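Local structure of cupin 2 conserved barrel domain protein (Leptotrichia buccalis, 3RNS) at residues F42-D47 and I95-N100; A24-M29 and E48-E53; K185-G190 and A210-T215. The protein is of unknown function but belongs to the cupin superfamily, named for its small beta-barrel fold, and probably has two such barrels in one chain. All blocks are in the same frame, centred on the assembly; numbering follows the deposited sequence.

Contact 1 of 3, residues F42-D47 and I95-N100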
ATOM      1  N   PHE A  42       7.970   6.056  -3.426  1.00 29.49           N
ATOM      2  CA  PHE A  42       8.521   6.953  -4.429  1.00 29.06           C
ATOM      3  C   PHE A  42       7.756   8.244  -4.502  1.00 29.56           C
ATOM      4  O   PHE A  42       6.511   8.233  -4.416  1.00 29.65           O
ATOM      5  CB  PHE A  42       8.441   6.298  -5.807  1.00 30.93           C
ATOM      6  CG  PHE A  42       9.461   5.219  -6.024  1.00 31.28           C
ATOM      7  CD1 PHE A  42       9.245   3.943  -5.570  1.00 32.84           C
ATOM      8  CD2 PHE A  42      10.654   5.506  -6.652  1.00 35.06           C
ATOM      9  CE1 PHE A  42      10.204   2.965  -5.764  1.00 35.74           C
ATOM     10  CE2 PHE A  42      11.620   4.517  -6.868  1.00 35.70           C
ATOM     11  CZ  PHE A  42      11.379   3.253  -6.422  1.00 37.26           C
ATOM     12  N   SER A  43       8.469   9.363  -4.647  1.00 29.50           N
ATOM     13  CA  SER A  43       7.856  10.633  -5.062  1.00 30.11           C
ATOM     14  C   SER A  43       8.603  11.156  -6.263  1.00 31.01           C
ATOM     15  O   SER A  43       9.826  11.337  -6.204  1.00 30.37           O
ATOM     16  CB  SER A  43       7.900  11.649  -3.918  1.00 31.20           C
ATOM     17  OG  SER A  43       7.377  12.903  -4.299  1.00 30.92           O
ATOM     18  N   LEU A  44       7.893  11.330  -7.376  1.00 31.15           N
ATOM     19  CA  LEU A  44       8.466  11.802  -8.619  1.00 32.83           C
ATOM     20  C   LEU A  44       7.970  13.205  -8.915  1.00 33.66           C
ATOM     21  O   LEU A  44       6.773  13.439  -8.921  1.00 34.77           O
ATOM     22  CB  LEU A  44       8.021  10.921  -9.787  1.00 33.45           C
ATOM     23  CG  LEU A  44       8.585   9.535  -9.971  1.00 35.56           C
ATOM     24  CD1 LEU A  44       8.109   8.636  -8.835  1.00 34.46           C
ATOM     25  CD2 LEU A  44       8.133   8.989 -11.354  1.00 35.39           C
ATOM     26  N   ALA A  45       8.872  14.127  -9.173  1.00 34.91           N
ATOM     27  CA  ALA A  45       8.498  15.498  -9.523  1.00 36.67           C
ATOM     28  C   ALA A  45       7.946  15.440 -10.922  1.00 38.18           C
ATOM     29  O   ALA A  45       8.241  14.508 -11.685  1.00 38.46           O
ATOM     30  CB  ALA A  45       9.716  16.471  -9.488  1.00 35.35           C
ATOM     31  N   LYS A  46       7.145  16.437 -11.253  1.00 40.11           N
ATOM     32  CA  LYS A  46       6.564  16.551 -12.584  1.00 41.91           C
ATOM     33  C   LYS A  46       7.571  16.328 -13.652  1.00 41.92           C
ATOM     34  O   LYS A  46       8.650  16.877 -13.611  1.00 40.84           O
ATOM     35  CB  LYS A  46       5.958  17.929 -12.773  1.00 43.27           C
ATOM     36  CG  LYS A  46       5.328  18.118 -14.135  1.00 48.64           C
ATOM     37  CD  LYS A  46       4.776  19.549 -14.289  1.00 53.16           C
ATOM     38  CE  LYS A  46       4.105  19.739 -15.634  1.00 57.15           C
ATOM     39  NZ  LYS A  46       2.897  20.632 -15.504  1.00 58.81           N
ATOM     40  N   ASP A  47       7.196  15.507 -14.605  1.00 43.36           N
ATOM     41  CA  ASP A  47       7.983  15.192 -15.783  1.00 45.60           C
ATOM     42  C   ASP A  47       9.184  14.312 -15.534  1.00 45.72           C
ATOM     43  O   ASP A  47       9.881  13.991 -16.471  1.00 47.31           O
ATOM     44  CB  ASP A  47       8.343  16.447 -16.632  1.00 48.15           C
ATOM     45  CG  ASP A  47       7.098  17.046 -17.368  1.00 52.76           C
ATOM     46  OD1 ASP A  47       6.106  16.316 -17.657  1.00 58.32           O
ATOM     47  OD2 ASP A  47       7.094  18.254 -17.631  1.00 58.68           O
ATOM     48  N   ILE A  95       7.869   4.655 -15.744  1.00 45.72           N
ATOM     49  CA  ILE A  95       6.789   5.434 -15.087  1.00 45.12           C
ATOM     50  C   ILE A  95       7.101   6.934 -15.161  1.00 44.07           C
ATOM     51  O   ILE A  95       8.159   7.370 -14.663  1.00 44.81           O
ATOM     52  CB  ILE A  95       6.627   5.068 -13.622  1.00 44.62           C
ATOM     53  CG1 ILE A  95       6.422   3.546 -13.466  1.00 48.16           C
ATOM     54  CG2 ILE A  95       5.448   5.814 -12.990  1.00 43.21           C
ATOM     55  CD1 ILE A  95       6.168   3.097 -12.004  1.00 47.84           C
ATOM     56  N   GLU A  96       6.203   7.696 -15.792  1.00 42.10           N
ATOM     57  CA  GLU A  96       6.358   9.136 -15.966  1.00 41.93           C
ATOM     58  C   GLU A  96       5.358   9.877 -15.100  1.00 39.52           C
ATOM     59  O   GLU A  96       4.171   9.567 -15.058  1.00 38.52           O
ATOM     60  CB  GLU A  96       6.172   9.549 -17.434  1.00 43.40           C
ATOM     61  CG  GLU A  96       7.173   8.940 -18.386  1.00 48.31           C
ATOM     62  CD  GLU A  96       7.090   9.501 -19.851  1.00 54.31           C
ATOM     63  OE1 GLU A  96       7.926   9.108 -20.699  1.00 56.68           O
ATOM     64  OE2 GLU A  96       6.198  10.325 -20.143  1.00 57.41           O
ATOM     65  N   ALA A  97       5.849  10.869 -14.396  1.00 38.38           N
ATOM     66  CA  ALA A  97       5.000  11.736 -13.596  1.00 38.21           C
ATOM     67  C   ALA A  97       4.472  12.920 -14.437  1.00 40.46           C
ATOM     68  O   ALA A  97       5.260  13.676 -14.984  1.00 40.79           O
ATOM     69  CB  ALA A  97       5.809  12.255 -12.388  1.00 34.89           C
ATOM     70  N   ARG A  98       3.145  13.099 -14.484  1.00 42.56           N
ATOM     71  CA  ARG A  98       2.511  14.243 -15.153  1.00 44.70           C
ATOM     72  C   ARG A  98       2.391  15.434 -14.217  1.00 44.83           C
ATOM     73  O   ARG A  98       2.262  16.549 -14.648  1.00 46.36           O
ATOM     74  CB  ARG A  98       1.115  13.857 -15.658  1.00 45.42           C
ATOM     75  CG  ARG A  98       1.183  12.815 -16.750  1.00 50.74           C
ATOM     76  CD  ARG A  98       1.651  13.420 -18.084  1.00 57.52           C
ATOM     77  NE  ARG A  98       2.735  12.619 -18.654  1.00 61.09           N
ATOM     78  CZ  ARG A  98       4.017  12.934 -18.652  1.00 62.66           C
ATOM     79  NH1 ARG A  98       4.453  14.080 -18.155  1.00 64.95           N
ATOM     80  NH2 ARG A  98       4.875  12.085 -19.181  1.00 65.93           N
ATOM     81  N   ASP A  99       2.422  15.160 -12.925  1.00 44.46           N
ATOM     82  CA  ASP A  99       2.476  16.153 -11.859  1.00 44.96           C
ATOM     83  C   ASP A  99       3.294  15.466 -10.721  1.00 43.08           C
ATOM     84  O   ASP A  99       4.138  14.600 -11.016  1.00 43.63           O
ATOM     85  CB  ASP A  99       1.055  16.499 -11.428  1.00 45.77           C
ATOM     86  CG  ASP A  99       0.258  15.273 -11.060  1.00 48.77           C
ATOM     87  OD1 ASP A  99       0.888  14.244 -10.662  1.00 51.40           O
ATOM     88  OD2 ASP A  99      -0.994  15.334 -11.173  1.00 54.55           O
ATOM     89  N   ASN A 100       3.077  15.804  -9.452  1.00 40.96           N
ATOM     90  CA  ASN A 100       3.857  15.139  -8.379  1.00 39.03           C
ATOM     91  C   ASN A 100       3.254  13.767  -8.043  1.00 35.82           C
ATOM     92  O   ASN A 100       2.291  13.674  -7.318  1.00 35.77           O
ATOM     93  CB  ASN A 100       3.902  16.027  -7.155  1.00 39.89           C
ATOM     94  CG  ASN A 100       4.809  15.460  -6.021  1.00 40.78           C
ATOM     95  OD1 ASN A 100       4.702  15.952  -4.904  1.00 45.64           O
ATOM     96  ND2 ASN A 100       5.697  14.463  -6.301  1.00 39.36           N
TER

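Contact 2 of 3, residues A24-M29 and E48-E53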
ATOM      1  N   ALA A  24      12.355  18.424 -10.459  1.00 45.64           N
ATOM      2  CA  ALA A  24      13.350  17.573 -11.124  1.00 44.86           C
ATOM      3  C   ALA A  24      14.004  16.454 -10.256  1.00 43.37           C
ATOM      4  O   ALA A  24      14.977  15.834 -10.673  1.00 44.78           O
ATOM      5  CB  ALA A  24      14.405  18.449 -11.808  1.00 47.47           C
ATOM      6  N   GLU A  25      13.441  16.166  -9.087  1.00 40.18           N
ATOM      7  CA  GLU A  25      13.948  15.114  -8.220  1.00 39.12           C
ATOM      8  C   GLU A  25      13.048  13.881  -8.272  1.00 36.13           C
ATOM      9  O   GLU A  25      11.842  13.983  -8.431  1.00 34.76           O
ATOM     10  CB  GLU A  25      13.917  15.552  -6.756  1.00 39.46           C
ATOM     11  CG  GLU A  25      14.977  16.551  -6.299  1.00 44.80           C
ATOM     12  CD  GLU A  25      14.759  16.958  -4.831  1.00 48.28           C
ATOM     13  OE1 GLU A  25      13.721  16.571  -4.205  1.00 51.51           O
ATOM     14  OE2 GLU A  25      15.622  17.670  -4.292  1.00 53.00           O
ATOM     15  N   VAL A  26      13.653  12.720  -8.086  1.00 34.01           N
ATOM     16  CA  VAL A  26      12.930  11.493  -7.731  1.00 32.38           C
ATOM     17  C   VAL A  26      13.477  11.094  -6.379  1.00 31.19           C
ATOM     18  O   VAL A  26      14.715  10.977  -6.186  1.00 32.44           O
ATOM     19  CB  VAL A  26      13.169  10.358  -8.751  1.00 34.25           C
ATOM     20  CG1 VAL A  26      12.501   9.014  -8.305  1.00 34.13           C
ATOM     21  CG2 VAL A  26      12.652  10.778 -10.188  1.00 34.10           C
ATOM     22  N   VAL A  27      12.582  10.912  -5.436  1.00 29.45           N
ATOM     23  CA  VAL A  27      12.961  10.546  -4.090  1.00 29.62           C
ATOM     24  C   VAL A  27      12.372   9.186  -3.801  1.00 29.64           C
ATOM     25  O   VAL A  27      11.218   8.897  -4.174  1.00 29.10           O
ATOM     26  CB  VAL A  27      12.488  11.606  -3.059  1.00 29.50           C
ATOM     27  CG1 VAL A  27      12.841  11.155  -1.590  1.00 29.37           C
ATOM     28  CG2 VAL A  27      13.100  12.994  -3.397  1.00 29.00           C
ATOM     29  N   SER A  28      13.164   8.340  -3.151  1.00 29.04           N
ATOM     30  CA  SER A  28      12.692   7.027  -2.748  1.00 29.15           C
ATOM     31  C   SER A  28      13.147   6.638  -1.360  1.00 29.95           C
ATOM     32  O   SER A  28      14.161   7.108  -0.824  1.00 29.31           O
ATOM     33  CB  SER A  28      13.080   5.976  -3.806  1.00 29.98           C
ATOM     34  OG  SER A  28      14.437   5.569  -3.733  1.00 33.14           O
HETATM   35  N   MSE A  29      12.418   5.697  -0.794  1.00 30.55           N
HETATM   36  CA  MSE A  29      12.641   5.242   0.570  1.00 32.08           C
HETATM   37  C   MSE A  29      12.138   3.805   0.699  1.00 32.06           C
HETATM   38  O   MSE A  29      10.959   3.505   0.354  1.00 30.92           O
HETATM   39  CB  MSE A  29      11.722   6.144   1.402  1.00 33.06           C
HETATM   40  CG  MSE A  29      11.740   6.018   2.856  1.00 38.66           C
HETATM   41 SE   MSE A  29      10.424   7.407   3.427  0.60 40.26          SE
HETATM   42  CE  MSE A  29      11.072   7.099   5.071  1.00 28.70           C
ATOM     43  N   GLU A  48       9.434  13.867 -14.304  1.00 45.29           N
ATOM     44  CA  GLU A  48      10.514  12.900 -14.083  1.00 45.29           C
ATOM     45  C   GLU A  48      10.018  11.509 -14.387  1.00 46.50           C
ATOM     46  O   GLU A  48       8.818  11.270 -14.499  1.00 44.56           O
ATOM     47  CB  GLU A  48      11.019  12.979 -12.632  1.00 44.35           C
ATOM     48  CG  GLU A  48      11.671  14.357 -12.326  1.00 45.56           C
ATOM     49  CD  GLU A  48      12.911  14.613 -13.198  1.00 50.00           C
ATOM     50  OE1 GLU A  48      13.859  13.804 -13.131  1.00 53.79           O
ATOM     51  OE2 GLU A  48      12.952  15.597 -13.960  1.00 52.99           O
ATOM     52  N   GLU A  49      10.949  10.574 -14.498  1.00 49.50           N
ATOM     53  CA  GLU A  49      10.576   9.181 -14.653  1.00 52.61           C
ATOM     54  C   GLU A  49      11.471   8.177 -13.937  1.00 53.27           C
ATOM     55  O   GLU A  49      12.630   8.447 -13.654  1.00 54.37           O
ATOM     56  CB  GLU A  49      10.505   8.829 -16.129  1.00 54.71           C
ATOM     57  CG  GLU A  49      11.767   9.040 -16.892  1.00 60.26           C
ATOM     58  CD  GLU A  49      11.563   8.774 -18.386  1.00 67.62           C
ATOM     59  OE1 GLU A  49      12.245   7.857 -18.895  1.00 72.39           O
ATOM     60  OE2 GLU A  49      10.717   9.458 -19.038  1.00 71.48           O
ATOM     61  N   ILE A  50      10.908   7.019 -13.646  1.00 54.02           N
ATOM     62  CA  ILE A  50      11.699   5.881 -13.225  1.00 55.75           C
ATOM     63  C   ILE A  50      11.577   4.838 -14.360  1.00 57.63           C
ATOM     64  O   ILE A  50      10.513   4.698 -14.963  1.00 56.90           O
ATOM     65  CB  ILE A  50      11.281   5.360 -11.793  1.00 54.95           C
ATOM     66  CG1 ILE A  50       9.898   4.734 -11.790  1.00 56.59           C
ATOM     67  CG2 ILE A  50      11.226   6.514 -10.775  1.00 53.35           C
ATOM     68  CD1 ILE A  50       9.267   4.527 -10.372  1.00 56.94           C
ATOM     69  N   THR A  51      12.680   4.167 -14.687  1.00 59.93           N
ATOM     70  CA  THR A  51      12.677   3.096 -15.694  1.00 62.64           C
ATOM     71  C   THR A  51      13.101   1.809 -15.025  1.00 63.46           C
ATOM     72  O   THR A  51      14.005   1.817 -14.205  1.00 63.60           O
ATOM     73  CB  THR A  51      13.632   3.363 -16.868  1.00 64.03           C
ATOM     74  OG1 THR A  51      14.933   3.642 -16.361  1.00 66.56           O
ATOM     75  CG2 THR A  51      13.182   4.528 -17.710  1.00 63.91           C
ATOM     76  N   ALA A  52      12.429   0.714 -15.345  1.00 65.01           N
ATOM     77  CA  ALA A  52      12.770  -0.575 -14.787  1.00 66.78           C
ATOM     78  C   ALA A  52      12.954  -1.579 -15.911  1.00 70.18           C
ATOM     79  O   ALA A  52      12.116  -1.703 -16.802  1.00 69.71           O
ATOM     80  CB  ALA A  52      11.712  -1.031 -13.853  1.00 65.93           C
ATOM     81  N   GLU A  53      14.079  -2.293 -15.863  1.00 73.60           N
ATOM     82  CA  GLU A  53      14.381  -3.348 -16.842  1.00 77.29           C
ATOM     83  C   GLU A  53      13.582  -4.617 -16.469  1.00 77.98           C
ATOM     84  O   GLU A  53      12.920  -4.647 -15.432  1.00 76.71           O
ATOM     85  CB  GLU A  53      15.897  -3.659 -16.931  1.00 79.47           C
ATOM     86  CG  GLU A  53      16.890  -2.477 -16.677  1.00 80.94           C
ATOM     87  CD  GLU A  53      17.190  -1.597 -17.898  1.00 83.47           C
ATOM     88  OE1 GLU A  53      17.618  -2.129 -18.946  1.00 85.61           O
ATOM     89  OE2 GLU A  53      17.029  -0.356 -17.786  1.00 84.22           O
TER

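Contact 3 of 3, residues K185-G190 and A210-T215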
ATOM      1  N   LYS A 185      -9.765   2.096  13.820  1.00 33.04           N
ATOM      2  CA  LYS A 185      -9.104   2.056  15.104  1.00 34.68           C
ATOM      3  C   LYS A 185      -8.324   0.771  15.213  1.00 34.65           C
ATOM      4  O   LYS A 185      -8.900  -0.335  15.213  1.00 36.99           O
ATOM      5  CB  LYS A 185     -10.090   2.162  16.229  1.00 35.39           C
ATOM      6  CG  LYS A 185      -9.405   2.108  17.580  1.00 41.70           C
ATOM      7  CD  LYS A 185     -10.307   2.730  18.620  1.00 48.76           C
ATOM      8  CE  LYS A 185      -9.776   2.609  20.036  1.00 51.45           C
ATOM      9  NZ  LYS A 185     -10.923   2.368  20.981  1.00 56.01           N
ATOM     10  N   TYR A 186      -7.015   0.884  15.256  1.00 32.17           N
ATOM     11  CA  TYR A 186      -6.161  -0.303  15.335  1.00 32.00           C
ATOM     12  C   TYR A 186      -5.593  -0.484  16.718  1.00 33.21           C
ATOM     13  O   TYR A 186      -5.557   0.445  17.511  1.00 33.43           O
ATOM     14  CB  TYR A 186      -5.021  -0.212  14.336  1.00 31.94           C
ATOM     15  CG  TYR A 186      -5.467  -0.321  12.921  1.00 32.05           C
ATOM     16  CD1 TYR A 186      -5.343  -1.516  12.227  1.00 32.63           C
ATOM     17  CD2 TYR A 186      -6.016   0.771  12.260  1.00 32.42           C
ATOM     18  CE1 TYR A 186      -5.752  -1.607  10.908  1.00 31.87           C
ATOM     19  CE2 TYR A 186      -6.456   0.667  10.967  1.00 31.96           C
ATOM     20  CZ  TYR A 186      -6.305  -0.501  10.292  1.00 29.34           C
ATOM     21  OH  TYR A 186      -6.729  -0.598   8.975  1.00 32.17           O
ATOM     22  N   TYR A 187      -5.257  -1.727  17.047  1.00 33.60           N
ATOM     23  CA  TYR A 187      -4.607  -2.032  18.288  1.00 34.95           C
ATOM     24  C   TYR A 187      -3.391  -2.887  17.994  1.00 36.38           C
ATOM     25  O   TYR A 187      -3.447  -3.814  17.147  1.00 34.92           O
ATOM     26  CB  TYR A 187      -5.506  -2.806  19.241  1.00 35.93           C
ATOM     27  CG  TYR A 187      -6.816  -2.143  19.643  1.00 38.99           C
ATOM     28  CD1 TYR A 187      -6.980  -1.527  20.887  1.00 41.05           C
ATOM     29  CD2 TYR A 187      -7.902  -2.182  18.797  1.00 38.12           C
ATOM     30  CE1 TYR A 187      -8.205  -0.960  21.241  1.00 42.50           C
ATOM     31  CE2 TYR A 187      -9.095  -1.628  19.131  1.00 40.45           C
ATOM     32  CZ  TYR A 187      -9.256  -1.017  20.349  1.00 44.04           C
ATOM     33  OH  TYR A 187     -10.517  -0.462  20.607  1.00 47.11           O
ATOM     34  N   VAL A 188      -2.292  -2.581  18.679  1.00 37.87           N
ATOM     35  CA  VAL A 188      -1.106  -3.441  18.636  1.00 39.84           C
ATOM     36  C   VAL A 188      -0.733  -3.728  20.071  1.00 42.77           C
ATOM     37  O   VAL A 188      -0.466  -2.804  20.826  1.00 42.06           O
ATOM     38  CB  VAL A 188       0.087  -2.786  17.873  1.00 39.79           C
ATOM     39  CG1 VAL A 188       1.405  -3.601  18.089  1.00 40.57           C
ATOM     40  CG2 VAL A 188      -0.238  -2.697  16.374  1.00 35.03           C
ATOM     41  N   ASP A 189      -0.751  -5.008  20.424  1.00 46.27           N
ATOM     42  CA  ASP A 189      -0.450  -5.468  21.781  1.00 50.69           C
ATOM     43  C   ASP A 189      -1.269  -4.638  22.795  1.00 51.89           C
ATOM     44  O   ASP A 189      -0.725  -4.043  23.721  1.00 53.63           O
ATOM     45  CB  ASP A 189       1.046  -5.331  22.008  1.00 52.40           C
ATOM     46  CG  ASP A 189       1.560  -6.195  23.142  1.00 58.76           C
ATOM     47  OD1 ASP A 189       0.804  -7.037  23.683  1.00 63.12           O
ATOM     48  OD2 ASP A 189       2.758  -6.013  23.480  1.00 65.87           O
ATOM     49  N   GLY A 190      -2.578  -4.553  22.554  1.00 52.04           N
ATOM     50  CA  GLY A 190      -3.468  -3.767  23.404  1.00 52.94           C
ATOM     51  C   GLY A 190      -3.454  -2.249  23.258  1.00 51.94           C
ATOM     52  O   GLY A 190      -4.386  -1.597  23.717  1.00 53.73           O
ATOM     53  N   ALA A 210      -5.311  -5.970  16.383  1.00 33.24           N
ATOM     54  CA  ALA A 210      -6.754  -6.016  16.158  1.00 32.67           C
ATOM     55  C   ALA A 210      -7.164  -4.695  15.513  1.00 31.34           C
ATOM     56  O   ALA A 210      -6.414  -3.726  15.480  1.00 29.92           O
ATOM     57  CB  ALA A 210      -7.498  -6.230  17.499  1.00 31.90           C
ATOM     58  N   VAL A 211      -8.378  -4.674  15.009  1.00 32.27           N
ATOM     59  CA  VAL A 211      -8.941  -3.504  14.346  1.00 31.98           C
ATOM     60  C   VAL A 211     -10.436  -3.450  14.550  1.00 32.32           C
ATOM     61  O   VAL A 211     -11.104  -4.480  14.696  1.00 32.48           O
ATOM     62  CB  VAL A 211      -8.607  -3.470  12.833  1.00 32.26           C
ATOM     63  CG1 VAL A 211      -9.167  -4.608  12.103  1.00 34.51           C
ATOM     64  CG2 VAL A 211      -9.085  -2.205  12.202  1.00 33.05           C
ATOM     65  N   GLU A 212     -10.957  -2.241  14.559  1.00 31.66           N
ATOM     66  CA  GLU A 212     -12.343  -2.014  14.799  1.00 32.93           C
ATOM     67  C   GLU A 212     -12.779  -0.790  14.014  1.00 31.88           C
ATOM     68  O   GLU A 212     -12.051   0.233  13.984  1.00 30.34           O
ATOM     69  CB  GLU A 212     -12.459  -1.820  16.306  1.00 34.43           C
ATOM     70  CG  GLU A 212     -13.722  -1.343  16.820  1.00 41.42           C
ATOM     71  CD  GLU A 212     -13.693  -1.108  18.370  1.00 50.78           C
ATOM     72  OE1 GLU A 212     -12.609  -1.199  19.030  1.00 56.12           O
ATOM     73  OE2 GLU A 212     -14.789  -0.814  18.909  1.00 59.01           O
ATOM     74  N   ALA A 213     -13.947  -0.872  13.384  1.00 30.61           N
ATOM     75  CA  ALA A 213     -14.595   0.309  12.804  1.00 31.79           C
ATOM     76  C   ALA A 213     -15.346   1.016  13.931  1.00 33.36           C
ATOM     77  O   ALA A 213     -16.537   0.829  14.141  1.00 32.95           O
ATOM     78  CB  ALA A 213     -15.557  -0.104  11.632  1.00 30.31           C
ATOM     79  N   GLU A 214     -14.639   1.827  14.688  1.00 35.86           N
ATOM     80  CA  GLU A 214     -15.172   2.342  15.941  1.00 38.05           C
ATOM     81  C   GLU A 214     -16.200   3.470  15.745  1.00 38.31           C
ATOM     82  O   GLU A 214     -17.258   3.397  16.273  1.00 38.79           O
ATOM     83  CB  GLU A 214     -14.016   2.866  16.798  1.00 40.05           C
ATOM     84  CG  GLU A 214     -14.451   3.392  18.172  1.00 46.80           C
ATOM     85  CD  GLU A 214     -13.369   4.272  18.849  1.00 53.74           C
ATOM     86  OE1 GLU A 214     -12.693   5.103  18.160  1.00 56.59           O
ATOM     87  OE2 GLU A 214     -13.207   4.120  20.078  1.00 59.85           O
ATOM     88  N   THR A 215     -15.881   4.488  14.969  1.00 38.37           N
ATOM     89  CA  THR A 215     -16.724   5.674  14.815  1.00 40.68           C
ATOM     90  C   THR A 215     -17.386   5.740  13.427  1.00 40.12           C
ATOM     91  O   THR A 215     -18.337   6.480  13.244  1.00 41.59           O
ATOM     92  CB  THR A 215     -15.886   6.952  14.948  1.00 41.00           C
ATOM     93  OG1 THR A 215     -14.807   6.877  14.013  1.00 41.76           O
ATOM     94  CG2 THR A 215     -15.315   7.106  16.365  1.00 43.29           C
TER

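Contact 1 of 3, residues F42-D47 and I95-N100
Leu44 and Ala97 meet where strands 37-44 and 93-97, from the two facing sheets of a cupin barrel, run out into loops at one end. Leu44 CB rests 3.7 Å from Ala97 CB. Leu44 CG stands anti to its carbonyl carbon (chi1 -73°). Beyond it CD2 comes within 3.7 Å of Ile95 O and also lies against Ala97 CB. The main chain of Leu44 is held as well. Its O accepts Asn100 ND2 at 3.0 Å, the donor standing above the carbonyl plane, while the bond lies close to the plane of the Asn100 amide. The same ND2 comes near Ser43 OG, a hydroxyl hydrogen-bonded to Ser21. An alanine in place of Asn100 would probably leave Leu44 O without this donor and open a gap beside Ser43 OG. Further along, Asp47 N gives a 2.7 Å bond to Ala97 O and ties the loop to the end of strand 93-97. Lys46 CG packs on Arg98 O. At the outer side Arg98 is bridged by Asp47. Asp47 OD1 approaches the guanidinium edge in plane, 2.8 Å from Arg98 NH1, in a salt bridge whose hydrogen bond is weak, at an N-H...O angle of 119°.

Contact 2 of 3, residues A24-M29 and E48-E53
Ala24 meets the folded side chain of Glu48 where the edge strands of two facing sheets come together at the barrel surface. Ala24 lies just before strand 26-33. Its CA is 3.5 Å from Glu48 OE2, and its CB is a little farther from the same oxygen. Ala24 O lies 3.4 Å from Glu48 OE1, but both are acceptors, and no bond joins them. The Glu48 chain bends at chi2 (-62°), which turns CD back over the Ala24 backbone. Glu25 adds little here. Its O touches Glu48 CG, while its side chain starts away from residues 48-53 and OE1 takes a hydrogen bond from Lys22 N.

Val26 carries the apolar part and points its side chain at the other segment. Its two methyls divide the work. CG2 sits 3.7 Å from Glu48 CB, with Glu49 O beyond. CG1 stands anti to the backbone N (chi1 175°) and meets Ile50 CG2 at 3.7 Å. The Val26 and Ile50 side chains cross at about a right angle. Ile50 also leans on Phe42, Leu44 and Ile95, so Val26 probably lies at the margin of the apolar packing round Ile50.

The chemistry is van der Waals contact between methyls, methylenes and backbone atoms. The Glu48 carboxylate gains no donor from residues 24-29, and its negative charge probably adds little to the hold between the two segments.

Contact 3 of 3, residues K185-G190 and A210-T215
Lys185 and Glu212 form a hydrogen-bonded pair of an antiparallel sheet in the cupin domain. Lys185 N donates to Glu212 O at 3.0 Å, and Glu212 N donates back to Lys185 O. Tyr187 and Ala210 make the second such pair, again with both N-H groups and both carbonyls used. The backbones of Tyr186 and Val211 bond outward instead, to Phe193 and Leu166. On the face that carries Lys185, Tyr187 and Glu212, the polar tips are joined in a chain. Tyr187 OH donates to Glu212 OE1 at 2.7 Å, meeting it nearly along its C-O axis. Ring and carboxylate are almost coplanar, 16° apart. The same hydroxyl accepts Lys185 NZ at 2.9 Å. NZ also forms a salt bridge with Glu214 OE2 at 3.0 Å, coming from above the carboxylate plane. Its charge would probably favour ionised carboxylates nearby. On the other face Val211 CG2 stands anti to the backbone N, beside the carbonyl carbon, and lies over the Tyr186 ring, 3.7 Å from its centroid, in a CH-pi contact. Tyr186 and Val211 both pack against Phe218 of strand 218-225 in the facing sheet. Strands 183-188 and 209-212 are the middle pair of four, flanked by 191-196 and 165-169.

Overall arrangement
Contacts 1 and 2 belong to one half of the chain, and contact 3 to the other. The centres of contacts 1 and 2 are about 8 Å apart. Their segments alternate along the chain, in the order 24-29, 42-47, 48-53, 95-100. They share both sheets of the first half: strands 26-33 and 37-44 are neighbours in one, and 49-52 and 93-97 in the other. Ser43 N to Val27 O and Ile95 N to Ile50 O are probable hydrogen bonds between them. Contact 3 follows later in sequence, about 34 Å from contact 1 between centres, across the chain's centre. It lies within a single four-stranded sheet. The arrangement is consistent with a two-barrel cupin.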